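Glutamate--LysW ligase ArgX (Sulfolobus tokodaii, PDB 3VPB) probably catalyses the ATP-dependent joining of glutamate, through its amino group, to the gamma-carboxyl of the C-terminal glutamate of the carrier protein LysW. Local coordinates at residues G188-N193 with G207-I212; I9-E14 with V254-G259. All blocks are in the same frame, centred on the assembly; numbering follows the deposited sequence.

How the contacts relate
Contact 1 and contact 2 lie with their centres about 16 Å apart, and both hydrogen-bond to the bound glutamate, each at its side-chain carboxylate and at its alpha-carbon end. Contact 1 (188-193 with 207-212) pairs two neighbouring strands at the margin of the five-stranded antiparallel sheet of the ATP-grasp domain. Contact 2 joins the start of helix 12-23, in the preATP-grasp domain, to the turn that follows strand 245-252 of that sheet and leads into helix 258-264. Along the chain contact 1 is nested inside the long loop closed by contact 2. The two also touch directly, P209 and Y190 packing on G259. A sheet edge and an interdomain seam thus both contribute to one amino-acid pocket.

Contact 1 (G188-N193 with G207-I212); sequences GCYARN and GTPSNI. With GLU (glutamic acid), chain M; SO4 (sulfate ion), chain P.
Four backbone hydrogen bonds tie A191 to S210 and N193 to T208, the bond from A191 N to S210 O measuring 2.8 Å. The N193 carboxamide adds two more: ND2 gives one hydrogen bond to S210 OG at 2.8 Å, close to the amide plane, and another to T208 O at 3.1 Å. T208 O is therefore gripped twice, N193 N and ND2 arriving from opposite faces of its carbonyl plane. This is antiparallel pairing at the margin of the ATP-grasp sheet, with strand 208-211 outermost within the chain. Beyond the regular pairing, a water bridges C189 O and I212 N. Apolar contacts follow: I212 sets CG2 against A191 CB at 3.6 Å and CD1 against C189 CB, whose sulfur forms a disulfide with C179. The Y190 ring lies alongside P209, its CE2 3.4 Å from P209 CB. Polar ends on this face reach the substrate: Y190 OH donates to OE2 of the bound glutamate at 2.7 Å, and R192 NH2 to O of its alpha-carboxylate at 2.9 Å. R192 NH1 meanwhile forms a salt bridge with D176 and a hydrogen bond with the magnesium ligand D237.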
loop_
_atom_site.group_PDB
_atom_site.type_symbol
_atom_site.label_atom_id
_atom_site.label_comp_id
_atom_site.label_asym_id
_atom_site.label_seq_id
_atom_site.Cartn_x
_atom_site.Cartn_y
_atom_site.Cartn_z
ATOM N N GLY B 188 -20.263 31.757 -9.188
ATOM C CA GLY B 188 -19.384 32.331 -10.189
ATOM C C GLY B 188 -18.555 31.240 -10.835
ATOM O O GLY B 188 -18.588 30.085 -10.391
ATOM N N CYS B 189 -17.811 31.636 -11.869
ATOM C CA CYS B 189 -16.955 30.728 -12.641
ATOM C C CYS B 189 -15.687 31.446 -13.015
ATOM O O CYS B 189 -15.649 32.683 -13.121
ATOM C CB CYS B 189 -17.639 30.261 -13.941
ATOM S SG CYS B 189 -19.160 29.327 -13.800
ATOM N N TYR B 190 -14.630 30.680 -13.240
ATOM C CA TYR B 190 -13.431 31.256 -13.786
ATOM C C TYR B 190 -12.700 30.181 -14.598
ATOM O O TYR B 190 -13.105 29.003 -14.596
ATOM C CB TYR B 190 -12.559 31.900 -12.696
ATOM C CG TYR B 190 -11.755 30.927 -11.894
ATOM C CD1 TYR B 190 -12.348 30.183 -10.888
ATOM C CD2 TYR B 190 -10.393 30.744 -12.149
ATOM C CE1 TYR B 190 -11.613 29.281 -10.146
ATOM C CE2 TYR B 190 -9.662 29.868 -11.420
ATOM C CZ TYR B 190 -10.283 29.134 -10.418
ATOM O OH TYR B 190 -9.559 28.232 -9.699
ATOM N N ALA B 191 -11.647 30.590 -15.297
ATOM C CA ALA B 191 -10.841 29.681 -16.092
ATOM C C ALA B 191 -9.542 29.348 -15.373
ATOM O O ALA B 191 -8.871 30.244 -14.877
ATOM C CB ALA B 191 -10.515 30.330 -17.447
ATOM N N ARG B 192 -9.187 28.067 -15.342
ATOM C CA ARG B 192 -7.865 27.629 -14.866
ATOM C C ARG B 192 -7.036 27.320 -16.098
ATOM O O ARG B 192 -7.327 26.337 -16.808
ATOM C CB ARG B 192 -8.001 26.366 -14.019
ATOM C CG ARG B 192 -8.717 26.572 -12.706
ATOM C CD ARG B 192 -8.835 25.278 -11.926
ATOM N NE ARG B 192 -9.723 24.332 -12.604
ATOM C CZ ARG B 192 -10.203 23.215 -12.051
ATOM N NH1 ARG B 192 -11.012 22.426 -12.752
ATOM N NH2 ARG B 192 -9.887 22.883 -10.796
ATOM N N ASN B 193 -6.021 28.148 -16.357
ATOM C CA ASN B 193 -5.206 28.013 -17.574
ATOM C C ASN B 193 -4.040 27.093 -17.347
ATOM O O ASN B 193 -3.294 27.261 -16.390
ATOM C CB ASN B 193 -4.741 29.386 -18.061
ATOM C CG ASN B 193 -5.911 30.267 -18.451
ATOM O OD1 ASN B 193 -6.452 30.134 -19.549
ATOM N ND2 ASN B 193 -6.348 31.134 -17.528
ATOM N N GLY B 207 -1.825 25.688 -12.504
ATOM C CA GLY B 207 -2.911 26.310 -13.273
ATOM C C GLY B 207 -3.058 27.762 -12.827
ATOM O O GLY B 207 -3.089 28.059 -11.618
ATOM N N THR B 208 -3.129 28.673 -13.794
ATOM C CA THR B 208 -3.242 30.087 -13.474
ATOM C C THR B 208 -4.682 30.584 -13.695
ATOM O O THR B 208 -5.271 30.352 -14.756
ATOM C CB THR B 208 -2.245 30.930 -14.286
ATOM O OG1 THR B 208 -2.515 30.763 -15.672
ATOM C CG2 THR B 208 -0.816 30.493 -14.016
ATOM N N PRO B 209 -5.258 31.257 -12.686
ATOM C CA PRO B 209 -6.653 31.722 -12.787
ATOM C C PRO B 209 -6.843 32.944 -13.684
ATOM O O PRO B 209 -6.008 33.849 -13.694
ATOM C CB PRO B 209 -7.016 32.053 -11.321
ATOM C CG PRO B 209 -5.864 31.456 -10.473
ATOM C CD PRO B 209 -4.680 31.554 -11.362
ATOM N N SER B 210 -7.918 32.961 -14.458
ATOM C CA SER B 210 -8.329 34.173 -15.164
ATOM C C SER B 210 -9.842 34.178 -15.270
ATOM O O SER B 210 -10.486 33.130 -15.183
ATOM C CB SER B 210 -7.690 34.282 -16.552
ATOM O OG SER B 210 -8.182 33.289 -17.426
ATOM N N ASN B 211 -10.410 35.365 -15.458
ATOM C CA ASN B 211 -11.872 35.477 -15.545
ATOM C C ASN B 211 -12.453 35.113 -16.914
ATOM O O ASN B 211 -11.736 35.118 -17.928
ATOM C CB ASN B 211 -12.345 36.863 -15.067
ATOM C CG ASN B 211 -11.876 37.984 -15.968
ATOM O OD1 ASN B 211 -10.704 38.040 -16.355
ATOM N ND2 ASN B 211 -12.793 38.894 -16.312
ATOM N N ILE B 212 -13.747 34.771 -16.940
ATOM C CA ILE B 212 -14.472 34.479 -18.187
ATOM C C ILE B 212 -15.841 35.143 -18.184
ATOM O O ILE B 212 -16.361 35.514 -17.141
ATOM C CB ILE B 212 -14.703 32.943 -18.432
ATOM C CG1 ILE B 212 -15.469 32.303 -17.268
ATOM C CG2 ILE B 212 -13.373 32.234 -18.674
ATOM C CD1 ILE B 212 -16.132 30.927 -17.585
HETATM N N GLU M . -8.488 22.189 -6.105
HETATM C CA GLU M . -8.618 23.283 -7.105
HETATM C C GLU M . -7.426 23.257 -8.038
HETATM O O GLU M . -7.581 23.674 -9.201
HETATM C CB GLU M . -8.705 24.652 -6.411
HETATM C CG GLU M . -9.072 25.790 -7.347
HETATM C CD GLU M . -9.163 27.146 -6.647
HETATM O OE1 GLU M . -8.332 27.422 -5.745
HETATM O OE2 GLU M . -10.075 27.931 -7.029
HETATM O OXT GLU M . -6.304 22.857 -7.651
HETATM S S SO4 P . -9.835 19.536 -7.975
HETATM O O1 SO4 P . -10.092 18.152 -7.558
HETATM O O2 SO4 P . -8.436 19.832 -7.731
HETATM O O3 SO4 P . -10.196 19.822 -9.382
HETATM O O4 SO4 P . -10.584 20.428 -7.093
HETATM O O HOH W 1 -14.583 34.847 -14.154
#

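Contact 2 (I9-E14 with V254-G259); sequences IVRQEE and VPEFKG. With GLU (glutamic acid), chain M.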
loop_
_atom_site.group_PDB
_atom_site.type_symbol
_atom_site.label_atom_id
_atom_site.label_comp_id
_atom_site.label_asym_id
_atom_site.label_seq_id
_atom_site.Cartn_x
_atom_site.Cartn_y
_atom_site.Cartn_z
ATOM N N ILE B 9 -6.418 19.584 8.319
ATOM C CA ILE B 9 -5.356 20.534 8.039
ATOM C C ILE B 9 -6.031 21.870 7.766
ATOM O O ILE B 9 -6.971 21.942 6.976
ATOM C CB ILE B 9 -4.492 20.116 6.814
ATOM C CG1 ILE B 9 -3.546 18.955 7.159
ATOM C CG2 ILE B 9 -3.649 21.309 6.335
ATOM C CD1 ILE B 9 -4.200 17.604 7.390
ATOM N N VAL B 10 -5.559 22.920 8.424
ATOM C CA VAL B 10 -6.127 24.252 8.275
ATOM C C VAL B 10 -5.396 25.001 7.156
ATOM O O VAL B 10 -4.219 25.376 7.310
ATOM C CB VAL B 10 -6.102 25.033 9.623
ATOM C CG1 VAL B 10 -6.435 26.481 9.409
ATOM C CG2 VAL B 10 -7.086 24.416 10.623
ATOM N N ARG B 11 -6.066 25.138 6.008
ATOM C CA ARG B 11 -5.540 25.912 4.878
ATOM C C ARG B 11 -6.098 27.325 4.929
ATOM O O ARG B 11 -6.941 27.651 5.784
ATOM C CB ARG B 11 -5.968 25.310 3.521
ATOM C CG ARG B 11 -5.686 23.849 3.311
ATOM C CD ARG B 11 -6.567 23.283 2.223
ATOM N NE ARG B 11 -7.915 22.980 2.728
ATOM C CZ ARG B 11 -8.760 22.132 2.157
ATOM N NH1 ARG B 11 -8.400 21.506 1.042
ATOM N NH2 ARG B 11 -9.954 21.888 2.717
ATOM N N GLN B 12 -5.691 28.145 3.958
ATOM C CA GLN B 12 -6.230 29.499 3.849
ATOM C C GLN B 12 -7.752 29.492 3.859
ATOM O O GLN B 12 -8.370 30.342 4.495
ATOM C CB GLN B 12 -5.721 30.192 2.580
ATOM C CG GLN B 12 -4.637 31.231 2.827
ATOM C CD GLN B 12 -5.117 32.393 3.692
ATOM O OE1 GLN B 12 -4.662 32.553 4.822
ATOM N NE2 GLN B 12 -6.057 33.186 3.178
ATOM N N GLU B 13 -8.335 28.514 3.177
ATOM C CA GLU B 13 -9.781 28.428 3.057
ATOM C C GLU B 13 -10.433 28.288 4.440
ATOM O O GLU B 13 -11.431 28.935 4.728
ATOM C CB GLU B 13 -10.176 27.239 2.179
ATOM C CG GLU B 13 -10.042 27.473 0.655
ATOM C CD GLU B 13 -8.640 27.267 0.092
ATOM O OE1 GLU B 13 -8.504 27.339 -1.153
ATOM O OE2 GLU B 13 -7.685 27.030 0.863
ATOM N N GLU B 14 -9.888 27.407 5.271
ATOM C CA GLU B 14 -10.439 27.216 6.609
ATOM C C GLU B 14 -10.277 28.465 7.478
ATOM O O GLU B 14 -11.180 28.814 8.241
ATOM C CB GLU B 14 -9.836 25.992 7.286
ATOM C CG GLU B 14 -10.351 24.672 6.696
ATOM C CD GLU B 14 -9.834 24.395 5.269
ATOM O OE1 GLU B 14 -8.618 24.540 5.020
ATOM O OE2 GLU B 14 -10.644 24.024 4.401
ATOM N N VAL B 254 -15.521 19.330 -0.996
ATOM C CA VAL B 254 -14.825 20.225 -0.053
ATOM C C VAL B 254 -14.024 21.237 -0.867
ATOM O O VAL B 254 -12.786 21.139 -0.993
ATOM C CB VAL B 254 -13.909 19.482 0.955
ATOM C CG1 VAL B 254 -13.357 20.475 2.009
ATOM C CG2 VAL B 254 -14.672 18.357 1.701
ATOM N N PRO B 255 -14.724 22.215 -1.434
ATOM C CA PRO B 255 -14.033 23.007 -2.465
ATOM C C PRO B 255 -12.952 23.932 -1.932
ATOM O O PRO B 255 -13.077 24.498 -0.847
ATOM C CB PRO B 255 -15.156 23.799 -3.144
ATOM C CG PRO B 255 -16.346 23.685 -2.266
ATOM C CD PRO B 255 -16.148 22.574 -1.275
ATOM N N GLU B 256 -11.867 24.038 -2.684
ATOM C CA GLU B 256 -10.872 25.058 -2.404
ATOM C C GLU B 256 -11.272 26.254 -3.267
ATOM O O GLU B 256 -12.060 26.099 -4.217
ATOM C CB GLU B 256 -9.469 24.552 -2.714
ATOM C CG GLU B 256 -8.885 23.560 -1.666
ATOM C CD GLU B 256 -7.617 22.878 -2.187
ATOM O OE1 GLU B 256 -6.717 22.578 -1.376
ATOM O OE2 GLU B 256 -7.526 22.659 -3.421
ATOM N N PHE B 257 -10.811 27.448 -2.904
ATOM C CA PHE B 257 -11.272 28.661 -3.587
ATOM C C PHE B 257 -10.281 29.807 -3.625
ATOM O O PHE B 257 -10.681 30.930 -3.933
ATOM C CB PHE B 257 -12.665 29.138 -3.077
ATOM C CG PHE B 257 -12.803 29.197 -1.572
ATOM C CD1 PHE B 257 -12.392 30.336 -0.845
ATOM C CD2 PHE B 257 -13.395 28.125 -0.875
ATOM C CE1 PHE B 257 -12.557 30.388 0.547
ATOM C CE2 PHE B 257 -13.517 28.141 0.519
ATOM C CZ PHE B 257 -13.117 29.286 1.234
ATOM N N LYS B 258 -8.989 29.544 -3.383
ATOM C CA LYS B 258 -7.985 30.623 -3.502
ATOM C C LYS B 258 -7.868 31.167 -4.928
ATOM O O LYS B 258 -7.715 32.380 -5.126
ATOM C CB LYS B 258 -6.603 30.174 -3.025
ATOM C CG LYS B 258 -6.412 30.292 -1.525
ATOM C CD LYS B 258 -4.935 30.151 -1.172
ATOM C CE LYS B 258 -4.503 28.707 -1.264
ATOM N NZ LYS B 258 -3.078 28.611 -1.643
ATOM N N GLY B 259 -7.907 30.268 -5.902
ATOM C CA GLY B 259 -7.906 30.635 -7.320
ATOM C C GLY B 259 -9.174 31.366 -7.705
ATOM O O GLY B 259 -9.128 32.388 -8.412
HETATM N N GLU M . -8.488 22.189 -6.105
HETATM C CA GLU M . -8.618 23.283 -7.105
HETATM C C GLU M . -7.426 23.257 -8.038
HETATM O O GLU M . -7.581 23.674 -9.201
HETATM C CB GLU M . -8.705 24.652 -6.411
HETATM C CG GLU M . -9.072 25.790 -7.347
HETATM C CD GLU M . -9.163 27.146 -6.647
HETATM O OE1 GLU M . -8.332 27.422 -5.745
HETATM O OE2 GLU M . -10.075 27.931 -7.029
HETATM O OXT GLU M . -6.304 22.857 -7.651
HETATM O O HOH W 2 -10.657 20.170 0.247
#
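E13 reaches across to the backbone of F257 and K258, its OE1 accepting from F257 N at 2.9 Å and from K258 N at 3.2 Å. F257 N meets the anti lone pair of OE1, whereas K258 N comes from above the carboxylate plane. The E13 chain bends at chi2 (83°), which turns CD aside from the ring while CG lies over the centre of F257 in a CH-pi contact 3.5 Å from the centroid. Beside this, R11 NH1 forms a salt bridge with E256 OE1 at 3.1 Å, the guanidinium and carboxylate planes turned 55° apart; a water also links NH1 to V254 O. E256 OE2 in turn accepts from the amino group of the bound glutamate at 2.9 Å and from W133 NE1, while G259 N, in the GF motif thought to be essential for substrate specificity, donates to the substrate OE1. Further out, E14 holds R11 side-on, OE1 taking NE at 2.9 Å and OE2 taking NH2; OE2 also pairs with R53. An alanine in place of R11 would probably leave E256 OE1 without this charged mate and its carboxylate freer to turn beside the substrate. R11 and F257 are the N-caps of helices 12-23 and 258-264, so two helix starts meet here, with F257 backed by F233 of strand 233-241.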